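Local coordinates for periplasmic binding protein (Veillonella parvula, PDB 4MO9), which probably binds an iron-siderophore or related metal complex in the periplasm and hands it to an ABC importer, as a TroA-like solute-binding protein, at residues Asp127-Glu130 / Ser131-Ala135; Gly99-Asp103 / Lys104-Ala108; His150-Leu154 / Glu155-Lys159. All coordinates share one frame; numbering follows the deposited sequence.

Contact 1: residues Asp127-Glu130 / Ser131-Ala135; sequences DQYE and SDAKA
Lys134 runs past Tyr129 and then Glu130 at the point where helix 123-132 gives way to helix 134-139, a useful example of side chains meeting across the junction of consecutive helices. Its CB lies 3.6 Å from CE2 of Tyr129, while Lys134 CA stands over one face of that ring, displaced toward the rim. CG stays with the ring, 3.7 Å from Tyr129 CE2. Farther out, CD reaches Glu130 OE2 at 3.4 Å, and CE follows the same oxygen. The chain is extended until its last torsion (chi4 -56°) bends NZ away; the ammonium stays 4.8 Å from Glu130 OE2 and forms its salt bridge with Asp138. Glu130 OE2 is engaged by the hydroxyl of Tyr146, and Tyr129 OH by Thr144. Tyr129 directs its ring along Ala133 and Lys134 because chi1 is near 180° (173°), CD1 coming to 4.3 Å from Ala133 CB. The backbone marks the break: Tyr129 O accepts from both Ala133 N at 2.9 Å and Lys134 N at 3.1 Å. One water then links Glu130 O to Ala135 N. Ala133 leaves the helical conformation after helix 123-132 and is the N-cap residue of helix 134-139. Through Tyr129 this junction packs on strands 118-122 and 143-147 of the parallel sheet, as helices flank the sheet in an alpha/beta lobe of a periplasmic binding protein.

Contact 2: residues Gly99-Asp103 / Lys104-Ala108; sequences GTIGD and KTFNA
Gly99 and Phe106 bring their CA atoms to 3.9 Å as the chain doubles back, in a compact loop built around a beta turn. Thr100 to Asp103 form this type II turn, closed by Asp103 N donating to Thr100 O; Gly102 takes its third position with a positive phi of 97°, which suits glycine. Gly99 packs against the returning backbone, its CA making a CH...O contact of 3.3 Å with Thr105 O, and one water joins Gly99 N to Asn107 N. Phe106 N is left buried without a partner. Thr105 OG1 lies between its backbone N and carbonyl carbon (chi1 64°), where it receives Thr100 N in an almost straight bond of 3.2 Å. Asp103 CB lies 3.2 Å from Thr105 OG1. On the apolar side of the loop, Ile101 and Phe106 make a CH-pi contact: the CD1 methyl of Ile101 stands 3.3 Å from the Phe106 ring centroid, practically on the ring normal. Gly99 O meets that ring at its edge, 3.5 Å from Phe106 CD2, and Phe106 CB rests against Thr100 O. Beyond the loop, Asn107 caps helix 108-112 through OD1 to Gln110 N. Ile101 packs on Leu125, Gln128 and Tyr129 of helix 123-132, and Phe106 on Ala133, where that helix gives way to helix 134-139.

Contact 3: residues His150-Leu154 / Glu155-Lys159; sequences HAEKL and ESHQK
The contact between Lys153 and His157 is a local one at the N-terminus of helix 154-168, where the loop after strand 143-147 runs into the first turn; it illustrates how a beta-to-alpha connection of an alpha/beta lobe starts its helix. Lys153 holds the N-cap position, and its carbonyl oxygen receives His157 N at 3.0 Å. Leu154 O accepts Gln158 N in the same way at 2.9 Å, so the regular pattern of the alpha helix is in place from the outset. Just before the cap, Glu152 adopts left-handed helical backbone angles. Its side chain lies alongside His157 and points the same way, with the carboxylate and imidazole planes only 10° apart. The stronger hold on this carboxylate comes through OE2 from the backbone N of Arg319, while Asp323 brings a like charge close to OE1. The His157 ring is also stacked with Tyr181 of helix 171-194. One residue beyond the Lys153-His157 pair, Leu154 and Gln158, again four apart, pack together, Gln158 NE2 lying 3.8 Å from Leu154 CG while it bonds to Thr182. Leu154 itself reaches Tyr181, Thr182 and Thr186, so helix 171-194 covers this side of the turn. Ser156 OG sits 4.1 Å from both Ala151 CB and Lys153 CB. The imidazole and the carboxylate are joined by a weak hydrogen bond, with His157 NE2 3.4 Å from Glu152 OE1 and an N-H...O angle of 134°.

Along the chain the order is contact 2, contact 1, contact 3. Contacts 1 and 2 are neighbours, their centres 11 Å apart, and they touch directly: Ala133 CB lies 3.7 Å from both Ile101 CD1 and Phe106 CE1, so the loop before helix 108-112 rests on the junction after helix 123-132. Contact 3 stands apart, its centre 23 Å from that of contact 1 and 26 Å from that of contact 2, and begins the helix after edge strand 143-147 of the parallel sheet. Both ends approach the ligand pocket: the Thr100 side chain of contact 2 is about 6 Å from the bound trimethylamine oxide, and His150 of contact 3 meets pocket residue Trp45.

Contact 1: residues Asp127-Glu130 / Ser131-Ala135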
loop_
_atom_site.group_PDB
_atom_site.type_symbol
_atom_site.label_atom_id
_atom_site.label_comp_id
_atom_site.label_asym_id
_atom_site.label_seq_id
_atom_site.Cartn_x
_atom_site.Cartn_y
_atom_site.Cartn_z
ATOM N N ASP A 127 19.005 -0.888 2.894
ATOM C CA ASP A 127 20.279 -1.505 2.532
ATOM C C ASP A 127 20.839 -0.912 1.244
ATOM O O ASP A 127 22.014 -0.523 1.185
ATOM C CB ASP A 127 20.138 -3.027 2.407
ATOM C CG ASP A 127 19.935 -3.702 3.750
ATOM O OD1 ASP A 127 20.409 -3.155 4.772
ATOM O OD2 ASP A 127 19.308 -4.781 3.784
ATOM N N GLN A 128 20.000 -0.826 0.219
ATOM C CA GLN A 128 20.420 -0.259 -1.056
ATOM C C GLN A 128 20.804 1.218 -0.893
ATOM O O GLN A 128 21.810 1.666 -1.435
ATOM C CB GLN A 128 19.310 -0.393 -2.092
ATOM C CG GLN A 128 19.773 -0.124 -3.502
ATOM C CD GLN A 128 20.628 -1.252 -4.042
ATOM O OE1 GLN A 128 21.545 -1.036 -4.843
ATOM N NE2 GLN A 128 20.334 -2.469 -3.602
ATOM N N TYR A 129 19.996 1.965 -0.145
ATOM C CA TYR A 129 20.260 3.379 0.069
ATOM C C TYR A 129 21.625 3.560 0.729
ATOM O O TYR A 129 22.457 4.343 0.257
ATOM C CB TYR A 129 19.151 3.990 0.932
ATOM C CG TYR A 129 19.398 5.427 1.363
ATOM C CD1 TYR A 129 19.314 6.474 0.450
ATOM C CD2 TYR A 129 19.690 5.735 2.689
ATOM C CE1 TYR A 129 19.535 7.802 0.851
ATOM C CE2 TYR A 129 19.896 7.045 3.097
ATOM C CZ TYR A 129 19.816 8.068 2.179
ATOM O OH TYR A 129 20.019 9.365 2.588
ATOM N N GLU A 130 21.868 2.817 1.805
ATOM C CA GLU A 130 23.117 2.954 2.542
ATOM C C GLU A 130 24.314 2.548 1.699
ATOM O O GLU A 130 25.408 3.091 1.862
ATOM C CB GLU A 130 23.067 2.173 3.861
ATOM C CG GLU A 130 21.911 2.618 4.752
ATOM C CD GLU A 130 22.196 2.515 6.241
ATOM O OE1 GLU A 130 22.701 1.459 6.687
ATOM O OE2 GLU A 130 21.894 3.497 6.966
ATOM N N SER A 131 24.105 1.611 0.778
ATOM C CA SER A 131 25.202 1.146 -0.065
ATOM C C SER A 131 25.528 2.139 -1.180
ATOM O O SER A 131 26.693 2.338 -1.519
ATOM C CB SER A 131 24.852 -0.207 -0.681
ATOM O OG SER A 131 25.974 -0.739 -1.354
ATOM N N ASP A 132 24.490 2.754 -1.746
ATOM C CA ASP A 132 24.631 3.523 -2.988
ATOM C C ASP A 132 24.769 5.041 -2.822
ATOM O O ASP A 132 25.469 5.665 -3.608
ATOM C CB ASP A 132 23.442 3.267 -3.927
ATOM C CG ASP A 132 23.527 1.932 -4.652
ATOM O OD1 ASP A 132 24.601 1.285 -4.616
ATOM O OD2 ASP A 132 22.508 1.540 -5.276
ATOM N N ALA A 133 24.092 5.621 -1.829
ATOM C CA ALA A 133 23.876 7.073 -1.790
ATOM C C ALA A 133 24.101 7.761 -0.439
ATOM O O ALA A 133 24.493 8.931 -0.407
ATOM C CB ALA A 133 22.463 7.405 -2.300
ATOM N N LYS A 134 23.820 7.064 0.664
ATOM C CA LYS A 134 23.805 7.699 1.989
ATOM C C LYS A 134 25.092 8.450 2.337
ATOM O O LYS A 134 25.020 9.542 2.881
ATOM C CB LYS A 134 23.451 6.704 3.108
ATOM C CG LYS A 134 23.297 7.387 4.487
ATOM C CD LYS A 134 22.746 6.439 5.578
ATOM C CE LYS A 134 22.541 7.181 6.918
ATOM N NZ LYS A 134 23.787 7.857 7.402
ATOM N N ALA A 135 26.255 7.889 2.014
ATOM C CA ALA A 135 27.506 8.599 2.282
ATOM C C ALA A 135 27.501 9.955 1.575
ATOM O O ALA A 135 27.977 10.956 2.128
ATOM C CB ALA A 135 28.715 7.775 1.856
HETATM O O HOH W 1 26.809 5.298 0.906
#

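Contact 2: residues Gly99-Asp103 / Lys104-Ala108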
loop_
_atom_site.group_PDB
_atom_site.type_symbol
_atom_site.label_atom_id
_atom_site.label_comp_id
_atom_site.label_asym_id
_atom_site.label_seq_id
_atom_site.Cartn_x
_atom_site.Cartn_y
_atom_site.Cartn_z
ATOM N N GLY A 99 15.823 10.482 -9.697
ATOM C CA GLY A 99 15.807 9.051 -9.938
ATOM C C GLY A 99 15.341 8.277 -8.715
ATOM O O GLY A 99 15.014 8.869 -7.675
ATOM N N THR A 100 15.319 6.952 -8.831
ATOM C CA THR A 100 14.946 6.094 -7.715
ATOM C C THR A 100 16.148 5.249 -7.277
ATOM O O THR A 100 16.857 4.693 -8.116
ATOM C CB THR A 100 13.734 5.213 -8.100
ATOM O OG1 THR A 100 12.571 6.048 -8.215
ATOM C CG2 THR A 100 13.467 4.157 -7.048
ATOM N N ILE A 101 16.392 5.182 -5.968
ATOM C CA ILE A 101 17.473 4.365 -5.403
ATOM C C ILE A 101 17.319 2.923 -5.866
ATOM O O ILE A 101 16.227 2.363 -5.775
ATOM C CB ILE A 101 17.430 4.367 -3.853
ATOM C CG1 ILE A 101 17.734 5.760 -3.305
ATOM C CG2 ILE A 101 18.419 3.345 -3.269
ATOM C CD1 ILE A 101 19.181 6.181 -3.510
ATOM N N GLY A 102 18.397 2.317 -6.357
ATOM C CA GLY A 102 18.341 0.923 -6.759
ATOM C C GLY A 102 18.117 0.795 -8.249
ATOM O O GLY A 102 18.344 -0.267 -8.837
ATOM N N ASP A 103 17.646 1.877 -8.860
ATOM C CA ASP A 103 17.645 1.980 -10.310
ATOM C C ASP A 103 18.966 2.602 -10.732
ATOM O O ASP A 103 19.738 3.078 -9.899
ATOM C CB ASP A 103 16.483 2.841 -10.809
ATOM C CG ASP A 103 15.145 2.140 -10.695
ATOM O OD1 ASP A 103 15.125 0.957 -10.289
ATOM O OD2 ASP A 103 14.117 2.770 -11.028
ATOM N N LYS A 104 19.228 2.597 -12.030
ATOM C CA LYS A 104 20.418 3.234 -12.558
ATOM C C LYS A 104 20.028 4.651 -12.977
ATOM O O LYS A 104 20.767 5.343 -13.684
ATOM C CB LYS A 104 20.976 2.404 -13.717
ATOM C CG LYS A 104 20.865 0.892 -13.462
ATOM C CD LYS A 104 22.019 0.099 -14.073
ATOM C CE LYS A 104 21.991 -1.366 -13.630
ATOM N NZ LYS A 104 22.199 -1.531 -12.163
ATOM N N THR A 105 18.851 5.066 -12.505
ATOM C CA THR A 105 18.301 6.401 -12.742
ATOM C C THR A 105 18.615 7.366 -11.597
ATOM O O THR A 105 18.472 8.580 -11.751
ATOM C CB THR A 105 16.757 6.362 -12.930
ATOM O OG1 THR A 105 16.132 5.914 -11.716
ATOM C CG2 THR A 105 16.366 5.435 -14.077
ATOM N N PHE A 106 19.026 6.835 -10.448
ATOM C CA PHE A 106 19.364 7.691 -9.319
ATOM C C PHE A 106 20.741 8.305 -9.504
ATOM O O PHE A 106 21.729 7.591 -9.699
ATOM C CB PHE A 106 19.312 6.944 -7.987
ATOM C CG PHE A 106 19.352 7.854 -6.791
ATOM C CD1 PHE A 106 20.557 8.197 -6.193
ATOM C CD2 PHE A 106 18.179 8.384 -6.275
ATOM C CE1 PHE A 106 20.585 9.038 -5.102
ATOM C CE2 PHE A 106 18.201 9.223 -5.184
ATOM C CZ PHE A 106 19.410 9.557 -4.594
ATOM N N ASN A 107 20.790 9.633 -9.454
ATOM C CA ASN A 107 22.032 10.379 -9.597
ATOM C C ASN A 107 22.206 11.225 -8.346
ATOM O O ASN A 107 21.491 12.212 -8.160
ATOM C CB ASN A 107 21.980 11.262 -10.852
ATOM C CG ASN A 107 23.284 12.014 -11.105
ATOM O OD1 ASN A 107 23.841 12.646 -10.206
ATOM N ND2 ASN A 107 23.773 11.950 -12.342
ATOM N N ALA A 108 23.138 10.831 -7.485
ATOM C CA ALA A 108 23.317 11.494 -6.194
ATOM C C ALA A 108 23.633 12.985 -6.334
ATOM O O ALA A 108 23.113 13.811 -5.580
ATOM C CB ALA A 108 24.387 10.791 -5.388
HETATM O O HOH W 2 18.464 11.454 -9.671
#

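Contact 3: residues His150-Leu154 / Glu155-Lys159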
loop_
_atom_site.group_PDB
_atom_site.type_symbol
_atom_site.label_atom_id
_atom_site.label_comp_id
_atom_site.label_asym_id
_atom_site.label_seq_id
_atom_site.Cartn_x
_atom_site.Cartn_y
_atom_site.Cartn_z
ATOM N N HIS A 150 6.003 -1.282 5.427
ATOM C CA HIS A 150 5.999 -2.627 4.836
ATOM C C HIS A 150 5.927 -3.705 5.904
ATOM O O HIS A 150 5.473 -4.824 5.636
ATOM C CB HIS A 150 7.230 -2.862 3.946
ATOM C CG HIS A 150 7.241 -2.036 2.698
ATOM N ND1 HIS A 150 7.570 -0.696 2.687
ATOM C CD2 HIS A 150 6.962 -2.366 1.413
ATOM C CE1 HIS A 150 7.486 -0.234 1.450
ATOM N NE2 HIS A 150 7.125 -1.231 0.655
ATOM N N ALA A 151 6.364 -3.380 7.119
ATOM C CA ALA A 151 6.331 -4.369 8.205
ATOM C C ALA A 151 4.894 -4.774 8.533
ATOM O O ALA A 151 4.640 -5.887 9.001
ATOM C CB ALA A 151 7.004 -3.804 9.456
ATOM N N GLU A 152 3.967 -3.846 8.310
ATOM C CA GLU A 152 2.576 -4.015 8.726
ATOM C C GLU A 152 2.486 -4.330 10.228
ATOM O O GLU A 152 1.742 -5.229 10.644
ATOM C CB GLU A 152 1.879 -5.099 7.896
ATOM C CG GLU A 152 1.984 -4.911 6.371
ATOM C CD GLU A 152 1.099 -3.785 5.832
ATOM O OE1 GLU A 152 0.684 -2.895 6.624
ATOM O OE2 GLU A 152 0.821 -3.779 4.605
ATOM N N LYS A 153 3.240 -3.588 11.036
ATOM C CA LYS A 153 3.094 -3.674 12.482
ATOM C C LYS A 153 2.591 -2.332 12.972
ATOM O O LYS A 153 3.053 -1.280 12.497
ATOM C CB LYS A 153 4.427 -3.970 13.165
ATOM C CG LYS A 153 5.147 -5.223 12.711
ATOM C CD LYS A 153 6.495 -5.286 13.423
ATOM C CE LYS A 153 7.392 -6.401 12.908
ATOM N NZ LYS A 153 8.719 -6.334 13.595
ATOM N N LEU A 154 1.663 -2.361 13.922
ATOM C CA LEU A 154 1.086 -1.129 14.454
ATOM C C LEU A 154 2.151 -0.116 14.901
ATOM O O LEU A 154 2.113 1.055 14.501
ATOM C CB LEU A 154 0.136 -1.451 15.610
ATOM C CG LEU A 154 -0.571 -0.254 16.250
ATOM C CD1 LEU A 154 -1.418 0.483 15.219
ATOM C CD2 LEU A 154 -1.416 -0.719 17.427
ATOM N N GLU A 155 3.104 -0.558 15.720
ATOM C CA GLU A 155 4.135 0.353 16.217
ATOM C C GLU A 155 4.963 1.004 15.091
ATOM O O GLU A 155 5.330 2.185 15.180
ATOM C CB GLU A 155 5.067 -0.347 17.205
ATOM C CG GLU A 155 6.103 0.618 17.796
ATOM C CD GLU A 155 7.311 -0.074 18.396
ATOM O OE1 GLU A 155 7.405 -1.319 18.303
ATOM O OE2 GLU A 155 8.174 0.634 18.961
ATOM N N SER A 156 5.270 0.238 14.045
ATOM C CA SER A 156 6.036 0.773 12.916
ATOM C C SER A 156 5.245 1.825 12.146
ATOM O O SER A 156 5.797 2.843 11.722
ATOM C CB SER A 156 6.476 -0.344 11.973
ATOM O OG SER A 156 7.434 -1.170 12.602
ATOM N N HIS A 157 3.954 1.579 11.945
ATOM C CA HIS A 157 3.107 2.575 11.294
ATOM C C HIS A 157 3.019 3.825 12.160
ATOM O O HIS A 157 3.171 4.936 11.655
ATOM C CB HIS A 157 1.702 2.032 11.044
ATOM C CG HIS A 157 1.524 1.419 9.690
ATOM N ND1 HIS A 157 0.699 1.970 8.727
ATOM C CD2 HIS A 157 2.060 0.306 9.147
ATOM C CE1 HIS A 157 0.741 1.212 7.641
ATOM N NE2 HIS A 157 1.557 0.202 7.864
ATOM N N GLN A 158 2.754 3.650 13.453
ATOM C CA GLN A 158 2.657 4.798 14.357
ATOM C C GLN A 158 3.952 5.610 14.372
ATOM O O GLN A 158 3.934 6.856 14.339
ATOM C CB GLN A 158 2.329 4.329 15.779
ATOM C CG GLN A 158 0.939 3.687 15.932
ATOM C CD GLN A 158 0.689 3.196 17.351
ATOM O OE1 GLN A 158 1.633 2.835 18.073
ATOM N NE2 GLN A 158 -0.576 3.203 17.772
ATOM N N LYS A 159 5.082 4.919 14.459
ATOM C CA LYS A 159 6.354 5.616 14.592
ATOM C C LYS A 159 6.674 6.309 13.264
ATOM O O LYS A 159 7.210 7.407 13.248
ATOM C CB LYS A 159 7.461 4.642 15.011
ATOM C CG LYS A 159 8.660 5.277 15.687
ATOM C CD LYS A 159 8.386 5.620 17.160
ATOM C CE LYS A 159 9.629 6.246 17.816
ATOM N NZ LYS A 159 9.471 6.620 19.266
#